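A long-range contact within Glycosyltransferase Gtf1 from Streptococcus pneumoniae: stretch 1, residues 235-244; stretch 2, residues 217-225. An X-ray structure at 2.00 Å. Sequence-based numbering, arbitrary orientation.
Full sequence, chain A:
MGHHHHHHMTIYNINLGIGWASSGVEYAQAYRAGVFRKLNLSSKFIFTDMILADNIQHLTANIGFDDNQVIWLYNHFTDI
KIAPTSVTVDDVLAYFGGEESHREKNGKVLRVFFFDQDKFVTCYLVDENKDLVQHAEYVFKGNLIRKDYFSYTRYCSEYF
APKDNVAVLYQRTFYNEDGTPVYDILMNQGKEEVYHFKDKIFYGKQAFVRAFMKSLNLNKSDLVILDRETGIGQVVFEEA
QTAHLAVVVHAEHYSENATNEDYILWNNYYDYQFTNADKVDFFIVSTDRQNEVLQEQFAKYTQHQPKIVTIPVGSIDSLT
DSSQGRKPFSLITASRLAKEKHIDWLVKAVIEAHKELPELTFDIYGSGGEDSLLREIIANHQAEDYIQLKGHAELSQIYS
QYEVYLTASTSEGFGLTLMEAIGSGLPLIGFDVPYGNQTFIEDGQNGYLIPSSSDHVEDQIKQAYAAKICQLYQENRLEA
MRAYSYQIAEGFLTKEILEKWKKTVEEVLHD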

ATOM      1  N   VAL A 235     -18.329  -2.513 -12.496  1.00 24.06           N
ATOM      2  CA  VAL A 235     -18.605  -1.107 -12.829  1.00 23.35           C
ATOM      3  C   VAL A 235     -17.392  -0.449 -13.488  1.00 22.49           C
ATOM      4  O   VAL A 235     -17.532   0.288 -14.468  1.00 22.30           O
ATOM      5  CB  VAL A 235     -19.030  -0.320 -11.566  1.00 22.45           C
ATOM      6  CG1 VAL A 235     -19.100   1.159 -11.868  1.00 22.45           C
ATOM      7  CG2 VAL A 235     -20.381  -0.834 -11.067  1.00 22.28           C
ATOM      8  N   VAL A 236     -16.201  -0.715 -12.958  1.00 21.47           N
ATOM      9  CA  VAL A 236     -14.968  -0.229 -13.584  1.00 21.89           C
ATOM     10  C   VAL A 236     -14.790  -0.812 -15.010  1.00 22.15           C
ATOM     11  O   VAL A 236     -14.501  -0.075 -15.963  1.00 21.62           O
ATOM     12  CB  VAL A 236     -13.733  -0.516 -12.683  1.00 21.92           C
ATOM     13  CG1 VAL A 236     -12.429  -0.146 -13.382  1.00 22.56           C
ATOM     14  CG2 VAL A 236     -13.848   0.259 -11.390  1.00 23.54           C
ATOM     15  N   PHE A 237     -14.986  -2.123 -15.143  1.00 22.20           N
ATOM     16  CA  PHE A 237     -14.864  -2.820 -16.419  1.00 23.04           C
ATOM     17  C   PHE A 237     -15.806  -2.213 -17.452  1.00 24.88           C
ATOM     18  O   PHE A 237     -15.379  -1.863 -18.559  1.00 24.52           O
ATOM     19  CB  PHE A 237     -15.119  -4.340 -16.269  1.00 21.95           C
ATOM     20  CG  PHE A 237     -13.863  -5.158 -16.023  1.00 22.55           C
ATOM     21  CD1 PHE A 237     -13.630  -6.331 -16.741  1.00 21.86           C
ATOM     22  CD2 PHE A 237     -12.914  -4.755 -15.076  1.00 21.16           C
ATOM     23  CE1 PHE A 237     -12.479  -7.085 -16.537  1.00 22.35           C
ATOM     24  CE2 PHE A 237     -11.757  -5.513 -14.862  1.00 22.02           C
ATOM     25  CZ  PHE A 237     -11.540  -6.680 -15.596  1.00 21.52           C
ATOM     26  N   GLU A 238     -17.071  -2.045 -17.067  1.00 25.29           N
ATOM     27  CA  GLU A 238     -18.085  -1.555 -17.987  1.00 27.68           C
ATOM     28  C   GLU A 238     -17.798  -0.129 -18.439  1.00 28.11           C
ATOM     29  O   GLU A 238     -17.824   0.167 -19.643  1.00 28.61           O
ATOM     30  CB  GLU A 238     -19.462  -1.643 -17.343  1.00 29.18           C
ATOM     31  CG  GLU A 238     -20.009  -3.056 -17.305  1.00 32.41           C
ATOM     32  CD  GLU A 238     -21.299  -3.157 -16.518  1.00 35.26           C
ATOM     33  OE1 GLU A 238     -21.725  -2.148 -15.911  1.00 36.66           O
ATOM     34  OE2 GLU A 238     -21.889  -4.248 -16.502  1.00 36.04           O
ATOM     35  N   GLU A 239     -17.494   0.743 -17.480  1.00 25.33           N
ATOM     36  CA  GLU A 239     -17.278   2.149 -17.769  1.00 24.23           C
ATOM     37  C   GLU A 239     -15.941   2.440 -18.429  1.00 25.55           C
ATOM     38  O   GLU A 239     -15.769   3.497 -19.038  1.00 25.52           O
ATOM     39  CB  GLU A 239     -17.428   2.994 -16.501  1.00 24.30           C
ATOM     40  CG  GLU A 239     -18.806   2.902 -15.862  1.00 23.47           C
ATOM     41  CD  GLU A 239     -19.906   3.326 -16.816  1.00 24.48           C
ATOM     42  OE1 GLU A 239     -19.709   4.341 -17.529  1.00 23.74           O
ATOM     43  OE2 GLU A 239     -20.952   2.646 -16.844  1.00 22.38           O
ATOM     44  N   ALA A 240     -15.000   1.508 -18.315  1.00 25.67           N
ATOM     45  CA  ALA A 240     -13.682   1.680 -18.918  1.00 27.33           C
ATOM     46  C   ALA A 240     -13.648   1.270 -20.394  1.00 28.01           C
ATOM     47  O   ALA A 240     -12.667   1.549 -21.077  1.00 29.32           O
ATOM     48  CB  ALA A 240     -12.628   0.909 -18.136  1.00 26.57           C
ATOM     49  N   GLN A 241     -14.703   0.614 -20.877  1.00 29.40           N
ATOM     50  CA  GLN A 241     -14.736   0.126 -22.261  1.00 32.32           C
ATOM     51  C   GLN A 241     -14.614   1.238 -23.311  1.00 34.40           C
ATOM     52  O   GLN A 241     -14.099   1.004 -24.399  1.00 37.36           O
ATOM     53  CB  GLN A 241     -15.981  -0.732 -22.519  1.00 32.80           C
ATOM     54  CG  GLN A 241     -16.033  -2.014 -21.705  1.00 32.70           C
ATOM     55  CD  GLN A 241     -14.743  -2.822 -21.796  1.00 34.12           C
ATOM     56  OE1 GLN A 241     -14.448  -3.418 -22.833  1.00 34.67           O
ATOM     57  NE2 GLN A 241     -13.967  -2.835 -20.712  1.00 31.11           N
ATOM     58  N   THR A 242     -15.072   2.443 -22.977  1.00 34.67           N
ATOM     59  CA  THR A 242     -14.958   3.579 -23.896  1.00 36.35           C
ATOM     60  C   THR A 242     -13.544   4.147 -23.918  1.00 36.30           C
ATOM     61  O   THR A 242     -13.202   4.891 -24.828  1.00 37.92           O
ATOM     62  CB  THR A 242     -15.982   4.711 -23.616  1.00 38.26           C
ATOM     63  OG1 THR A 242     -15.862   5.171 -22.261  1.00 38.24           O
ATOM     64  CG2 THR A 242     -17.413   4.229 -23.879  1.00 38.93           C
ATOM     65  N   ALA A 243     -12.729   3.794 -22.922  1.00 32.80           N
ATOM     66  CA  ALA A 243     -11.312   4.139 -22.917  1.00 31.59           C
ATOM     67  C   ALA A 243     -10.493   2.882 -23.223  1.00 30.37           C
ATOM     68  O   ALA A 243     -10.903   2.062 -24.046  1.00 31.67           O
ATOM     69  CB  ALA A 243     -10.908   4.739 -21.571  1.00 32.31           C
ATOM     70  N   HIS A 244      -9.329   2.751 -22.586  1.00 27.55           N
ATOM     71  CA  HIS A 244      -8.604   1.482 -22.556  1.00 28.49           C
ATOM     72  C   HIS A 244      -8.494   1.031 -21.130  1.00 27.14           C
ATOM     73  O   HIS A 244      -8.440   1.856 -20.224  1.00 25.68           O
ATOM     74  CB  HIS A 244      -7.215   1.618 -23.164  1.00 31.99           C
ATOM     75  CG  HIS A 244      -7.220   2.141 -24.583  1.00 35.81           C
ATOM     76  ND1 HIS A 244      -7.352   1.331 -25.657  1.00 37.23           N
ATOM     77  CD2 HIS A 244      -7.127   3.442 -25.078  1.00 35.45           C
ATOM     78  CE1 HIS A 244      -7.333   2.077 -26.785  1.00 37.84           C
ATOM     79  NE2 HIS A 244      -7.187   3.366 -26.430  1.00 36.87           N
TER
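Stretch 2 (217-225) NLNKSDLVI

Stretch 1 enters as helix, with Glu 239 N to Val 235 O at 3.0 Å and Ala 240 N to Val 236 O at 2.9 Å, and leaves through a type I turn from Ala 240 to Ala 243, closed by Ala 243 N to Ala 240 O at 2.9 Å. His 244 then takes extended phi/psi (-118/150). Stretch 2 begins as loop, with Asn 217 at positive phi (55/57) just after a helix, makes a type I turn from Asn 219 to Asp 222, and becomes strand at Leu 223 to Ile 225. Asn 219 N donates to Asp 222 OD2 at 2.9 Å, and Asp 222 N to Asn 219 O at 3.0 Å, so side chain and backbone both brace this turn.

The two chains meet in a parallel bridge, His 244 with Leu 223, their CA atoms 4.8 Å apart. The evidence is a pair of hydrogen bonds that flank Leu 223: His 244 N to Asp 222 O at 3.0 Å (143°) and Val 224 N to His 244 O at 2.8 Å (172°). Just before the bridge the turns approach closely, and Lys 220 CA makes a CA-H...O contact with Thr 242 O at 3.3 Å.

Among the side chains, His 244 and Leu 223 point to the same face of the sheet, with His 244 CB 3.9 Å from Leu 223 CD1. Val 224 points toward stretch 1 and packs on the helix: its CB is 4.2 Å from Ala 240 CB, and its CG1 is 4.3 Å from Val 236 CG1. Leu 218 also points toward stretch 1; its CD1 lies 3.4 Å from Glu 239 O, while its CB is 4.1 Å from Ala 243 CB. Ala 243 CB also sits 3.3 Å from Asn 219 O, which places Ala 243 close against the turn.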

ATOM      1  N   ASN A 217     -15.602  11.380 -17.687  1.00 28.93           N
ATOM      2  CA  ASN A 217     -15.761  11.697 -19.104  1.00 31.98           C
ATOM      3  C   ASN A 217     -14.611  11.067 -19.886  1.00 33.15           C
ATOM      4  O   ASN A 217     -13.850  11.757 -20.574  1.00 33.31           O
ATOM      5  CB  ASN A 217     -15.856  13.218 -19.319  1.00 32.18           C
ATOM      6  CG  ASN A 217     -17.187  13.789 -18.855  1.00 34.07           C
ATOM      7  OD1 ASN A 217     -18.221  13.135 -18.965  1.00 34.56           O
ATOM      8  ND2 ASN A 217     -17.169  15.011 -18.332  1.00 33.89           N
ATOM      9  N   LEU A 218     -14.482   9.749 -19.736  1.00 31.74           N
ATOM     10  CA  LEU A 218     -13.365   9.004 -20.321  1.00 32.30           C
ATOM     11  C   LEU A 218     -13.365   9.098 -21.848  1.00 33.94           C
ATOM     12  O   LEU A 218     -14.409   8.921 -22.474  1.00 34.60           O
ATOM     13  CB  LEU A 218     -13.428   7.535 -19.891  1.00 29.53           C
ATOM     14  CG  LEU A 218     -13.132   7.245 -18.418  1.00 29.56           C
ATOM     15  CD1 LEU A 218     -13.363   5.771 -18.112  1.00 29.34           C
ATOM     16  CD2 LEU A 218     -11.717   7.672 -18.068  1.00 28.06           C
ATOM     17  N   ASN A 219     -12.198   9.385 -22.426  1.00 33.96           N
ATOM     18  CA  ASN A 219     -12.017   9.412 -23.881  1.00 36.34           C
ATOM     19  C   ASN A 219     -11.336   8.129 -24.327  1.00 36.47           C
ATOM     20  O   ASN A 219     -10.712   7.438 -23.521  1.00 32.87           O
ATOM     21  CB  ASN A 219     -11.134  10.595 -24.320  1.00 36.56           C
ATOM     22  CG  ASN A 219     -11.700  11.955 -23.920  1.00 40.01           C
ATOM     23  OD1 ASN A 219     -10.983  12.791 -23.359  1.00 42.70           O
ATOM     24  ND2 ASN A 219     -12.972  12.194 -24.223  1.00 37.90           N
ATOM     25  N   LYS A 220     -11.435   7.832 -25.621  1.00 35.88           N
ATOM     26  CA  LYS A 220     -10.800   6.663 -26.202  1.00 36.78           C
ATOM     27  C   LYS A 220      -9.280   6.666 -25.975  1.00 35.74           C
ATOM     28  O   LYS A 220      -8.684   5.610 -25.841  1.00 39.35           O
ATOM     29  CB  LYS A 220     -11.130   6.567 -27.691  1.00 38.68           C
ATOM     30  CG  LYS A 220     -11.007   5.169 -28.274  1.00 43.65           C
ATOM     31  CD  LYS A 220     -11.048   5.204 -29.802  1.00 47.82           C
ATOM     32  CE  LYS A 220     -10.323   4.010 -30.417  1.00 50.92           C
ATOM     33  NZ  LYS A 220      -8.864   4.003 -30.078  1.00 52.85           N
ATOM     34  N   SER A 221      -8.665   7.845 -25.897  1.00 34.94           N
ATOM     35  CA  SER A 221      -7.220   7.933 -25.687  1.00 36.86           C
ATOM     36  C   SER A 221      -6.803   7.842 -24.210  1.00 36.55           C
ATOM     37  O   SER A 221      -5.613   7.887 -23.900  1.00 38.34           O
ATOM     38  CB  SER A 221      -6.637   9.196 -26.331  1.00 39.66           C
ATOM     39  OG  SER A 221      -7.049  10.368 -25.649  1.00 40.64           O
ATOM     40  N   ASP A 222      -7.772   7.710 -23.306  1.00 32.95           N
ATOM     41  CA  ASP A 222      -7.452   7.513 -21.881  1.00 29.88           C
ATOM     42  C   ASP A 222      -7.104   6.068 -21.585  1.00 26.60           C
ATOM     43  O   ASP A 222      -7.512   5.158 -22.319  1.00 26.38           O
ATOM     44  CB  ASP A 222      -8.614   7.951 -20.990  1.00 28.81           C
ATOM     45  CG  ASP A 222      -8.773   9.446 -20.944  1.00 29.01           C
ATOM     46  OD1 ASP A 222      -7.761  10.174 -21.073  1.00 29.79           O
ATOM     47  OD2 ASP A 222      -9.916   9.892 -20.776  1.00 29.23           O
ATOM     48  N   LEU A 223      -6.344   5.874 -20.510  1.00 25.31           N
ATOM     49  CA  LEU A 223      -6.042   4.554 -19.983  1.00 24.09           C
ATOM     50  C   LEU A 223      -6.478   4.437 -18.510  1.00 24.15           C
ATOM     51  O   LEU A 223      -6.123   5.270 -17.671  1.00 24.78           O
ATOM     52  CB  LEU A 223      -4.539   4.267 -20.098  1.00 24.98           C
ATOM     53  CG  LEU A 223      -3.986   2.913 -19.603  1.00 25.28           C
ATOM     54  CD1 LEU A 223      -4.696   1.710 -20.231  1.00 25.11           C
ATOM     55  CD2 LEU A 223      -2.478   2.826 -19.822  1.00 25.69           C
ATOM     56  N   VAL A 224      -7.247   3.396 -18.218  1.00 23.95           N
ATOM     57  CA  VAL A 224      -7.612   3.060 -16.838  1.00 23.95           C
ATOM     58  C   VAL A 224      -6.767   1.850 -16.429  1.00 23.43           C
ATOM     59  O   VAL A 224      -6.805   0.798 -17.076  1.00 22.75           O
ATOM     60  CB  VAL A 224      -9.129   2.783 -16.700  1.00 22.97           C
ATOM     61  CG1 VAL A 224      -9.481   2.319 -15.288  1.00 22.47           C
ATOM     62  CG2 VAL A 224      -9.916   4.043 -17.059  1.00 22.12           C
ATOM     63  N   ILE A 225      -5.984   2.032 -15.375  1.00 22.70           N
ATOM     64  CA  ILE A 225      -5.175   0.963 -14.817  1.00 22.22           C
ATOM     65  C   ILE A 225      -5.763   0.573 -13.465  1.00 21.95           C
ATOM     66  O   ILE A 225      -5.839   1.389 -12.536  1.00 22.06           O
ATOM     67  CB  ILE A 225      -3.709   1.382 -14.654  1.00 21.41           C
ATOM     68  CG1 ILE A 225      -3.149   1.858 -16.005  1.00 21.77           C
ATOM     69  CG2 ILE A 225      -2.886   0.246 -14.055  1.00 21.73           C
ATOM     70  CD1 ILE A 225      -1.742   2.405 -15.950  1.00 21.27           C
TER